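Local coordinates for protein precorrin-6y methylase (Rhodobacter capsulatus, PDB 3NJR) that probably serves, as the C-terminal domain of a precorrin-6Y C5,15-methyltransferase, in methylation and decarboxylation on the route to adenosylcobalamin, and binds S-adenosyl-L-homocysteine, at residues 31-36 with 93-98; 58-63 with 118-123; 79-84 with 105-110. One frame throughout, in Å; residues are numbered along the deposited sequence.

Contact 1 (31-36 with 93-98)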
loop_
_atom_site.group_PDB
_atom_site.type_symbol
_atom_site.label_atom_id
_atom_site.label_comp_id
_atom_site.label_asym_id
_atom_site.label_seq_id
_atom_site.Cartn_x
_atom_site.Cartn_y
_atom_site.Cartn_z
ATOM N N ALA A 31 24.097 -7.861 -11.860
ATOM C CA ALA A 31 25.282 -8.568 -11.368
ATOM C C ALA A 31 25.132 -10.098 -11.506
ATOM O O ALA A 31 25.993 -10.869 -11.067
ATOM C CB ALA A 31 25.606 -8.160 -9.929
ATOM N N PHE A 32 24.036 -10.525 -12.138
ATOM C CA PHE A 32 23.680 -11.933 -12.247
ATOM C C PHE A 32 23.188 -12.239 -13.657
ATOM O O PHE A 32 22.394 -11.478 -14.236
ATOM C CB PHE A 32 22.542 -12.302 -11.270
ATOM C CG PHE A 32 22.709 -11.765 -9.872
ATOM C CD1 PHE A 32 23.257 -12.560 -8.869
ATOM C CD2 PHE A 32 22.287 -10.471 -9.547
ATOM C CE1 PHE A 32 23.411 -12.067 -7.560
ATOM C CE2 PHE A 32 22.436 -9.960 -8.255
ATOM C CZ PHE A 32 23.001 -10.758 -7.259
ATOM N N ALA A 33 23.660 -13.356 -14.199
ATOM C CA ALA A 33 23.021 -14.017 -15.320
ATOM C C ALA A 33 21.615 -14.419 -14.870
ATOM O O ALA A 33 21.454 -15.082 -13.844
ATOM C CB ALA A 33 23.814 -15.243 -15.683
ATOM N N HIS A 34 20.596 -13.998 -15.607
ATOM C CA HIS A 34 19.229 -14.377 -15.293
ATOM C C HIS A 34 18.442 -14.311 -16.576
ATOM O O HIS A 34 18.953 -13.831 -17.593
ATOM C CB HIS A 34 18.617 -13.435 -14.258
ATOM C CG HIS A 34 18.418 -12.041 -14.761
ATOM N ND1 HIS A 34 19.382 -11.061 -14.642
ATOM C CD2 HIS A 34 17.369 -11.464 -15.396
ATOM C CE1 HIS A 34 18.935 -9.942 -15.180
ATOM N NE2 HIS A 34 17.717 -10.161 -15.649
ATOM N N ASP A 35 17.193 -14.770 -16.527
ATOM C CA ASP A 35 16.384 -14.886 -17.737
ATOM C C ASP A 35 15.115 -14.060 -17.692
ATOM O O ASP A 35 14.296 -14.146 -18.601
ATOM C CB ASP A 35 16.057 -16.362 -18.043
ATOM C CG ASP A 35 15.112 -17.009 -17.005
ATOM O OD1 ASP A 35 14.698 -16.363 -16.004
ATOM O OD2 ASP A 35 14.782 -18.200 -17.210
ATOM N N GLY A 36 14.945 -13.267 -16.640
ATOM C CA GLY A 36 13.669 -12.579 -16.414
ATOM C C GLY A 36 12.941 -12.994 -15.141
ATOM O O GLY A 36 12.071 -12.261 -14.670
ATOM N N ILE A 93 22.310 -20.284 -13.208
ATOM C CA ILE A 93 22.855 -20.598 -11.878
ATOM C C ILE A 93 24.317 -20.976 -12.030
ATOM O O ILE A 93 25.167 -20.559 -11.247
ATOM C CB ILE A 93 22.135 -21.796 -11.185
ATOM C CG1 ILE A 93 20.625 -21.569 -11.104
ATOM C CG2 ILE A 93 22.751 -22.088 -9.819
ATOM C CD1 ILE A 93 19.854 -22.788 -10.712
ATOM N N GLN A 94 24.614 -21.760 -13.055
ATOM C CA GLN A 94 25.967 -22.233 -13.242
ATOM C C GLN A 94 26.913 -21.078 -13.546
ATOM O O GLN A 94 28.036 -21.046 -13.034
ATOM C CB GLN A 94 26.024 -23.286 -14.340
ATOM C CG GLN A 94 27.013 -24.372 -14.003
ATOM C CD GLN A 94 26.500 -25.259 -12.876
ATOM O OE1 GLN A 94 27.041 -25.243 -11.749
ATOM N NE2 GLN A 94 25.428 -26.029 -13.168
ATOM N N LYS A 95 26.449 -20.134 -14.367
ATOM C CA LYS A 95 27.251 -18.968 -14.712
ATOM C C LYS A 95 27.575 -18.129 -13.481
ATOM O O LYS A 95 28.702 -17.631 -13.338
ATOM C CB LYS A 95 26.563 -18.134 -15.773
ATOM C CG LYS A 95 26.459 -18.872 -17.093
ATOM C CD LYS A 95 25.774 -18.055 -18.170
ATOM C CE LYS A 95 25.770 -18.811 -19.494
ATOM N NZ LYS A 95 24.945 -18.083 -20.509
ATOM N N ASN A 96 26.605 -18.015 -12.571
ATOM C CA ASN A 96 26.774 -17.207 -11.369
ATOM C C ASN A 96 27.700 -17.885 -10.394
ATOM O O ASN A 96 28.447 -17.221 -9.684
ATOM C CB ASN A 96 25.427 -16.921 -10.729
ATOM C CG ASN A 96 24.570 -16.025 -11.583
ATOM O OD1 ASN A 96 25.042 -15.011 -12.080
ATOM N ND2 ASN A 96 23.309 -16.395 -11.772
ATOM N N ILE A 97 27.648 -19.213 -10.360
ATOM C CA ILE A 97 28.627 -19.976 -9.614
ATOM C C ILE A 97 30.019 -19.647 -10.199
ATOM O O ILE A 97 30.901 -19.183 -9.458
ATOM C CB ILE A 97 28.300 -21.506 -9.595
ATOM C CG1 ILE A 97 27.038 -21.788 -8.762
ATOM C CG2 ILE A 97 29.444 -22.300 -9.021
ATOM C CD1 ILE A 97 26.460 -23.217 -8.906
ATOM N N ASP A 98 30.186 -19.834 -11.521
ATOM C CA ASP A 98 31.444 -19.490 -12.233
ATOM C C ASP A 98 31.924 -18.070 -11.957
ATOM O O ASP A 98 33.024 -17.887 -11.432
ATOM C CB ASP A 98 31.306 -19.641 -13.750
ATOM C CG ASP A 98 31.258 -21.096 -14.219
ATOM O OD1 ASP A 98 31.199 -22.052 -13.390
ATOM O OD2 ASP A 98 31.267 -21.270 -15.461
#

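Contact 2 (58-63 with 118-123). With SAH (S-adenosyl-L-homocysteine), chain C.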
loop_
_atom_site.group_PDB
_atom_site.type_symbol
_atom_site.label_atom_id
_atom_site.label_comp_id
_atom_site.label_asym_id
_atom_site.label_seq_id
_atom_site.Cartn_x
_atom_site.Cartn_y
_atom_site.Cartn_z
ATOM N N LEU A 58 24.665 -23.667 6.025
ATOM C CA LEU A 58 24.182 -24.244 4.759
ATOM C C LEU A 58 22.773 -23.769 4.446
ATOM O O LEU A 58 21.927 -23.723 5.347
ATOM C CB LEU A 58 24.252 -25.779 4.787
ATOM C CG LEU A 58 23.708 -26.623 3.621
ATOM C CD1 LEU A 58 24.440 -26.425 2.302
ATOM C CD2 LEU A 58 23.735 -28.084 3.971
ATOM N N LEU A 59 22.532 -23.431 3.173
ATOM C CA LEU A 59 21.202 -23.057 2.676
ATOM C C LEU A 59 20.603 -24.047 1.644
ATOM O O LEU A 59 21.252 -24.420 0.650
ATOM C CB LEU A 59 21.216 -21.635 2.076
ATOM C CG LEU A 59 19.907 -21.093 1.457
ATOM C CD1 LEU A 59 18.889 -20.644 2.498
ATOM C CD2 LEU A 59 20.142 -19.998 0.441
ATOM N N TRP A 60 19.360 -24.455 1.867
ATOM C CA TRP A 60 18.574 -25.056 0.799
ATOM C C TRP A 60 17.829 -23.918 0.144
ATOM O O TRP A 60 17.059 -23.237 0.803
ATOM C CB TRP A 60 17.570 -26.090 1.364
ATOM C CG TRP A 60 18.172 -27.428 1.667
ATOM C CD1 TRP A 60 19.490 -27.773 1.586
ATOM C CD2 TRP A 60 17.483 -28.596 2.122
ATOM N NE1 TRP A 60 19.663 -29.074 1.942
ATOM C CE2 TRP A 60 18.447 -29.608 2.287
ATOM C CE3 TRP A 60 16.141 -28.884 2.421
ATOM C CZ2 TRP A 60 18.110 -30.907 2.729
ATOM C CZ3 TRP A 60 15.813 -30.162 2.861
ATOM C CH2 TRP A 60 16.790 -31.157 3.007
ATOM N N ASP A 61 18.063 -23.698 -1.141
ATOM C CA ASP A 61 17.336 -22.671 -1.891
ATOM C C ASP A 61 16.399 -23.378 -2.856
ATOM O O ASP A 61 16.820 -23.835 -3.919
ATOM C CB ASP A 61 18.323 -21.735 -2.630
ATOM C CG ASP A 61 17.634 -20.716 -3.579
ATOM O OD1 ASP A 61 16.367 -20.718 -3.725
ATOM O OD2 ASP A 61 18.377 -19.897 -4.204
ATOM N N ILE A 62 15.130 -23.478 -2.485
ATOM C CA ILE A 62 14.157 -24.129 -3.350
ATOM C C ILE A 62 13.558 -23.134 -4.337
ATOM O O ILE A 62 13.079 -22.068 -3.948
ATOM C CB ILE A 62 13.064 -24.843 -2.547
ATOM C CG1 ILE A 62 13.680 -25.985 -1.728
ATOM C CG2 ILE A 62 11.976 -25.373 -3.485
ATOM C CD1 ILE A 62 13.036 -26.200 -0.394
ATOM N N GLY A 63 13.611 -23.473 -5.618
ATOM C CA GLY A 63 13.094 -22.589 -6.654
ATOM C C GLY A 63 14.156 -21.611 -7.102
ATOM O O GLY A 63 13.877 -20.424 -7.327
ATOM N N ALA A 118 15.869 -35.105 -1.084
ATOM C CA ALA A 118 15.909 -36.358 -0.298
ATOM C C ALA A 118 17.287 -36.857 0.082
ATOM O O ALA A 118 17.462 -37.372 1.190
ATOM C CB ALA A 118 15.121 -37.473 -1.005
ATOM N N ASP A 119 18.260 -36.740 -0.818
ATOM C CA ASP A 119 19.628 -37.162 -0.463
ATOM C C ASP A 119 20.573 -36.016 -0.061
ATOM O O ASP A 119 21.788 -36.216 0.052
ATOM C CB ASP A 119 20.267 -38.026 -1.569
ATOM C CG ASP A 119 20.357 -37.301 -2.921
ATOM O OD1 ASP A 119 19.831 -36.154 -3.039
ATOM O OD2 ASP A 119 20.944 -37.895 -3.873
ATOM N N LEU A 120 20.032 -34.823 0.149
ATOM C CA LEU A 120 20.864 -33.691 0.482
ATOM C C LEU A 120 21.120 -33.674 1.975
ATOM O O LEU A 120 20.283 -34.150 2.750
ATOM C CB LEU A 120 20.204 -32.397 0.030
ATOM C CG LEU A 120 19.891 -32.318 -1.461
ATOM C CD1 LEU A 120 19.252 -30.983 -1.801
ATOM C CD2 LEU A 120 21.135 -32.556 -2.282
ATOM N N PRO A 121 22.282 -33.151 2.390
ATOM C CA PRO A 121 22.508 -32.963 3.830
ATOM C C PRO A 121 21.547 -31.908 4.366
ATOM O O PRO A 121 21.190 -30.991 3.623
ATOM C CB PRO A 121 23.954 -32.440 3.902
ATOM C CG PRO A 121 24.240 -31.882 2.521
ATOM C CD PRO A 121 23.433 -32.724 1.569
ATOM N N LEU A 122 21.136 -32.032 5.626
ATOM C CA LEU A 122 20.202 -31.078 6.227
ATOM C C LEU A 122 20.799 -29.660 6.408
ATOM O O LEU A 122 21.941 -29.501 6.846
ATOM C CB LEU A 122 19.642 -31.619 7.549
ATOM C CG LEU A 122 18.733 -32.865 7.490
ATOM C CD1 LEU A 122 18.299 -33.317 8.888
ATOM C CD2 LEU A 122 17.513 -32.675 6.575
ATOM N N PRO A 123 20.018 -28.619 6.074
ATOM C CA PRO A 123 20.588 -27.279 6.045
ATOM C C PRO A 123 20.470 -26.621 7.402
ATOM O O PRO A 123 19.771 -27.157 8.262
ATOM C CB PRO A 123 19.667 -26.564 5.074
ATOM C CG PRO A 123 18.312 -27.196 5.376
ATOM C CD PRO A 123 18.630 -28.637 5.568
HETATM N N SAH C . 14.734 -16.833 -6.157
HETATM C CA SAH C . 14.805 -16.759 -7.649
HETATM C CB SAH C . 13.474 -16.243 -8.202
HETATM C CG SAH C . 12.799 -17.249 -9.141
HETATM S SD SAH C . 11.356 -17.935 -8.381
HETATM C C SAH C . 15.970 -15.899 -8.079
HETATM O O SAH C . 16.504 -16.016 -9.182
HETATM O OXT SAH C . 16.447 -15.047 -7.340
HETATM C "C5'" SAH C . 10.665 -19.003 -9.621
HETATM C "C4'" SAH C . 11.511 -20.249 -9.927
HETATM O "O4'" SAH C . 11.191 -21.381 -9.095
HETATM C "C3'" SAH C . 11.291 -20.702 -11.367
HETATM O "O3'" SAH C . 12.529 -20.653 -12.067
HETATM C "C2'" SAH C . 10.804 -22.139 -11.289
HETATM O "O2'" SAH C . 11.369 -22.986 -12.300
HETATM C "C1'" SAH C . 11.220 -22.578 -9.892
HETATM N N9 SAH C . 10.362 -23.702 -9.406
HETATM C C8 SAH C . 9.041 -23.855 -9.648
HETATM N N7 SAH C . 8.563 -24.992 -9.089
HETATM C C5 SAH C . 9.592 -25.601 -8.472
HETATM C C6 SAH C . 9.783 -26.840 -7.676
HETATM N N6 SAH C . 8.727 -27.649 -7.449
HETATM N N1 SAH C . 11.022 -27.132 -7.194
HETATM C C2 SAH C . 12.070 -26.318 -7.429
HETATM N N3 SAH C . 11.962 -25.176 -8.142
HETATM C C4 SAH C . 10.779 -24.758 -8.683
#

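Contact 3 (79-84 with 105-110). With SAH (S-adenosyl-L-homocysteine), chain C.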
loop_
_atom_site.group_PDB
_atom_site.type_symbol
_atom_site.label_atom_id
_atom_site.label_comp_id
_atom_site.label_asym_id
_atom_site.label_seq_id
_atom_site.Cartn_x
_atom_site.Cartn_y
_atom_site.Cartn_z
ATOM N N ARG A 79 27.322 -21.523 2.642
ATOM C CA ARG A 79 27.327 -22.511 1.546
ATOM C C ARG A 79 25.859 -22.774 1.164
ATOM O O ARG A 79 24.968 -22.585 1.992
ATOM C CB ARG A 79 27.983 -23.825 1.981
ATOM C CG ARG A 79 29.365 -23.701 2.609
ATOM C CD ARG A 79 29.820 -25.049 3.165
ATOM N NE ARG A 79 29.158 -25.343 4.441
ATOM C CZ ARG A 79 28.435 -26.439 4.705
ATOM N NH1 ARG A 79 28.279 -27.394 3.788
ATOM N NH2 ARG A 79 27.872 -26.596 5.904
ATOM N N ALA A 80 25.604 -23.193 -0.076
ATOM C CA ALA A 80 24.229 -23.398 -0.535
ATOM C C ALA A 80 24.085 -24.525 -1.533
ATOM O O ALA A 80 24.991 -24.757 -2.349
ATOM C CB ALA A 80 23.679 -22.136 -1.133
ATOM N N ILE A 81 22.946 -25.218 -1.471
ATOM C CA ILE A 81 22.501 -26.110 -2.546
ATOM C C ILE A 81 21.256 -25.480 -3.173
ATOM O O ILE A 81 20.306 -25.145 -2.466
ATOM C CB ILE A 81 22.161 -27.531 -2.022
ATOM C CG1 ILE A 81 23.415 -28.217 -1.489
ATOM C CG2 ILE A 81 21.530 -28.375 -3.120
ATOM C CD1 ILE A 81 23.137 -29.304 -0.513
ATOM N N THR A 82 21.258 -25.339 -4.493
ATOM C CA THR A 82 20.231 -24.585 -5.219
ATOM C C THR A 82 19.450 -25.514 -6.129
ATOM O O THR A 82 20.015 -26.077 -7.041
ATOM C CB THR A 82 20.891 -23.460 -6.058
ATOM O OG1 THR A 82 21.738 -22.682 -5.199
ATOM C CG2 THR A 82 19.851 -22.550 -6.709
ATOM N N ILE A 83 18.152 -25.638 -5.883
ATOM C CA ILE A 83 17.288 -26.616 -6.548
ATOM C C ILE A 83 16.399 -25.957 -7.595
ATOM O O ILE A 83 15.533 -25.162 -7.244
ATOM C CB ILE A 83 16.328 -27.258 -5.513
ATOM C CG1 ILE A 83 16.946 -27.297 -4.096
ATOM C CG2 ILE A 83 15.749 -28.605 -6.012
ATOM C CD1 ILE A 83 18.063 -28.281 -3.907
ATOM N N GLU A 84 16.595 -26.294 -8.870
ATOM C CA GLU A 84 15.793 -25.741 -9.980
ATOM C C GLU A 84 15.506 -26.822 -11.065
ATOM O O GLU A 84 16.439 -27.532 -11.493
ATOM C CB GLU A 84 16.519 -24.521 -10.571
ATOM C CG GLU A 84 16.021 -23.980 -11.920
ATOM C CD GLU A 84 14.555 -23.525 -11.904
ATOM O OE1 GLU A 84 14.197 -22.607 -11.127
ATOM O OE2 GLU A 84 13.762 -24.089 -12.688
ATOM N N ARG A 105 31.703 -23.599 -2.662
ATOM C CA ARG A 105 30.675 -23.213 -1.694
ATOM C C ARG A 105 29.234 -23.502 -2.159
ATOM O O ARG A 105 28.339 -23.673 -1.335
ATOM C CB ARG A 105 30.788 -21.709 -1.431
ATOM C CG ARG A 105 31.899 -21.285 -0.510
ATOM C CD ARG A 105 31.812 -19.767 -0.255
ATOM N NE ARG A 105 32.153 -19.346 1.112
ATOM C CZ ARG A 105 32.350 -20.147 2.171
ATOM N NH1 ARG A 105 32.258 -21.474 2.081
ATOM N NH2 ARG A 105 32.648 -19.611 3.351
ATOM N N MET A 106 29.016 -23.526 -3.473
ATOM C CA MET A 106 27.672 -23.522 -4.030
ATOM C C MET A 106 27.448 -24.599 -5.091
ATOM O O MET A 106 28.213 -24.689 -6.050
ATOM C CB MET A 106 27.367 -22.129 -4.570
ATOM C CG MET A 106 26.080 -21.980 -5.355
ATOM S SD MET A 106 25.527 -20.254 -5.356
ATOM C CE MET A 106 24.346 -20.233 -6.715
ATOM N N ARG A 107 26.397 -25.403 -4.903
ATOM C CA ARG A 107 26.010 -26.488 -5.822
ATOM C C ARG A 107 24.674 -26.247 -6.532
ATOM O O ARG A 107 23.712 -25.801 -5.924
ATOM C CB ARG A 107 25.822 -27.787 -5.031
ATOM C CG ARG A 107 26.939 -28.772 -5.049
ATOM C CD ARG A 107 26.624 -29.913 -4.071
ATOM N NE ARG A 107 25.585 -30.828 -4.569
ATOM C CZ ARG A 107 25.006 -31.783 -3.840
ATOM N NH1 ARG A 107 25.340 -31.956 -2.566
ATOM N NH2 ARG A 107 24.080 -32.572 -4.391
ATOM N N ALA A 108 24.578 -26.609 -7.799
ATOM C CA ALA A 108 23.255 -26.645 -8.421
ATOM C C ALA A 108 22.763 -28.073 -8.528
ATOM O O ALA A 108 23.528 -28.972 -8.869
ATOM C CB ALA A 108 23.274 -25.996 -9.776
ATOM N N VAL A 109 21.490 -28.278 -8.203
ATOM C CA VAL A 109 20.815 -29.557 -8.400
ATOM C C VAL A 109 19.641 -29.316 -9.351
ATOM O O VAL A 109 18.720 -28.552 -9.040
ATOM C CB VAL A 109 20.330 -30.191 -7.051
ATOM C CG1 VAL A 109 19.424 -31.387 -7.292
ATOM C CG2 VAL A 109 21.511 -30.609 -6.194
ATOM N N GLN A 110 19.685 -29.935 -10.523
ATOM C CA GLN A 110 18.536 -29.878 -11.423
ATOM C C GLN A 110 17.467 -30.839 -10.935
ATOM O O GLN A 110 17.696 -32.049 -10.873
ATOM C CB GLN A 110 18.926 -30.208 -12.863
ATOM C CG GLN A 110 17.734 -30.432 -13.763
ATOM C CD GLN A 110 18.080 -30.354 -15.223
ATOM O OE1 GLN A 110 17.195 -30.204 -16.059
ATOM N NE2 GLN A 110 19.372 -30.442 -15.548
HETATM N N SAH C . 14.734 -16.833 -6.157
HETATM C CA SAH C . 14.805 -16.759 -7.649
HETATM C CB SAH C . 13.474 -16.243 -8.202
HETATM C CG SAH C . 12.799 -17.249 -9.141
HETATM S SD SAH C . 11.356 -17.935 -8.381
HETATM C C SAH C . 15.970 -15.899 -8.079
HETATM O O SAH C . 16.504 -16.016 -9.182
HETATM O OXT SAH C . 16.447 -15.047 -7.340
HETATM C "C5'" SAH C . 10.665 -19.003 -9.621
HETATM C "C4'" SAH C . 11.511 -20.249 -9.927
HETATM O "O4'" SAH C . 11.191 -21.381 -9.095
HETATM C "C3'" SAH C . 11.291 -20.702 -11.367
HETATM O "O3'" SAH C . 12.529 -20.653 -12.067
HETATM C "C2'" SAH C . 10.804 -22.139 -11.289
HETATM O "O2'" SAH C . 11.369 -22.986 -12.300
HETATM C "C1'" SAH C . 11.220 -22.578 -9.892
HETATM N N9 SAH C . 10.362 -23.702 -9.406
HETATM C C8 SAH C . 9.041 -23.855 -9.648
HETATM N N7 SAH C . 8.563 -24.992 -9.089
HETATM C C5 SAH C . 9.592 -25.601 -8.472
HETATM C C6 SAH C . 9.783 -26.840 -7.676
HETATM N N6 SAH C . 8.727 -27.649 -7.449
HETATM N N1 SAH C . 11.022 -27.132 -7.194
HETATM C C2 SAH C . 12.070 -26.318 -7.429
HETATM N N3 SAH C . 11.962 -25.176 -8.142
HETATM C C4 SAH C . 10.779 -24.758 -8.683
#

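Contact 1 (31-36 with 93-98)
N96 reaches out from helix 87-99 and grips the backbone of A33 with both ends of its carboxamide. The amide N of A33 donates to N96 OD1 over 3.0 Å; the donor lies in the carbonyl plane on a lone pair, but the angle at the hydrogen is only 137°, so this bond is bent. In return N96 ND2 gives a straighter bond, 166° at the hydrogen, to A33 O at 3.1 Å, again in the carbonyl plane and on a lone pair. Two bonds from one flat group to the N-H and C=O of a single residue fix the rotation of the carboxamide. ND2 has a further, weak bond to S66 O. With chi1 at -67°, CG of N96 stands anti to its carbonyl carbon, which carries the amide off the helix toward the loop.

The loop leads into helix 41-51 of a class I, Rossmann-like methyltransferase domain, and 87-99 is the helix of a beta-alpha-beta crossover. N96 thus ties the segment preceding the first helix to this crossover, its side chain about 7 Å from the bound S-adenosyl-L-homocysteine.

Apolar contact is slight: A33 CB meets K95 CB at 4.0 Å. D35 OD2 is salt-bridged to R89 NE of helix 87-99, and OD1 accepts from Q37 N. F32 O accepts from H34 ND1 at 3.1 Å, and A31 O is hydrogen-bonded to Y100 OH.

Contact 2 (58-63 with 118-123)
Strand 58-62 is the first strand of the Rossmann-like methyltransferase sheet, and G63, just past its C-terminal end, belongs to the cofactor pocket, lying against the adenine of S-adenosyl-L-homocysteine near N3. Contact with 118-123, the loop that leads into strand 125-128, is made at the other end of the strand, through L58 and W60. The indole of W60 is sandwiched between loop residues. P123 lies over one face with CB, CG and CD all close to the indole, CD standing 3.6 Å from the centroid of the W60 six-membered ring and 17° off the normal, a CH-pi contact; the directions of the two side chains cross at about a right angle. On the opposite face L120 CD1 sits toward the rim of the indole, while L120 CB touches W60 CZ2 at 3.7 Å.

L58 extends the apolar patch. With chi1 at 176° its CG stands anti to the backbone N, and CD2 comes to 4.1 Å from P121 CG, while CG meets P123 CB at 4.3 Å. Backbone bonds of L58 and W60 to A125 hold strand 58-62 beside the strand that the loop enters, and L120 also packs on I81 and I83 of strand 79-84. L122 CD2 approaches W60 CH2 at 3.9 Å. The indole N-H finds its acceptor near the ring plane: W60 NE1 donates to P121 O over 3.0 Å, a weak bond whose angle at the hydrogen is only 124°.

Contact 3 (79-84 with 105-110)
A beta-alpha-beta unit of the Rossmann-like fold, strand 79-84, helix 87-99 and strand 106-110, closes here as its two strands pair in parallel, with axes 4.7 Å apart and directions 20° from parallel. Five backbone bonds alternate across the ladder: A80 N donates to R105 O, R107 N to A80 O, T82 N to R107 O, V109 N to T82 O and E84 N to V109 O, all between 2.9 and 3.1 Å.

I81, I83 and V109 make an apolar face that R107 borders: I81 CG2 meets V109 CG2 at 3.8 Å, and R107 lies alongside I81 with one face of its guanidinium over CG1. On the other face, M106 runs extended from CG and brings CE to 3.9 Å from T82 OG1, whose hydrogen-bonding partner is S70 OG.

E84 ends strand 79-84 at the cofactor. Its chain bends at chi2 (60°), and the carboxylate takes both ribose hydroxyls of S-adenosyl-L-homocysteine: O3' donates to E84 OE1 and O2' to E84 OE2, each at 2.7 Å. G65 N bonds to OE1 and R86 N to OE2, which fixes the carboxylate. An acidic residue gripping the ribose from the second strand of the sheet is characteristic of class I methyltransferases.

Strand 106-110 is outermost in this chain's sheet and strand 58-62 flanks 79-84 on its other side; helices 68-75 and 87-99 lie against the M106 face, L120 against I81 and I83.

Contact 2 is the buried one, whereas contacts 1 and 3 are partly buried. Their chemistry follows their place in the fold: loop to helix in contact 1, by a side-chain amide on backbone; strand to loop in contact 2, by apolar and CH-pi packing; strand to strand in contact 3, by a backbone ladder ending in a carboxylate on the ribose. Contacts 2 and 3 have centres 8 Å apart, share the sheet through neighbouring strands 58-62 and 79-84, and both touch S-adenosyl-L-homocysteine. Helix 87-99 joins contact 1 to contact 3, with I97 CG1 packing 3.5 Å from M106 CG and I93 CD1 lying 3.8 Å from E84 CB. Contacts 1 and 2 do not touch.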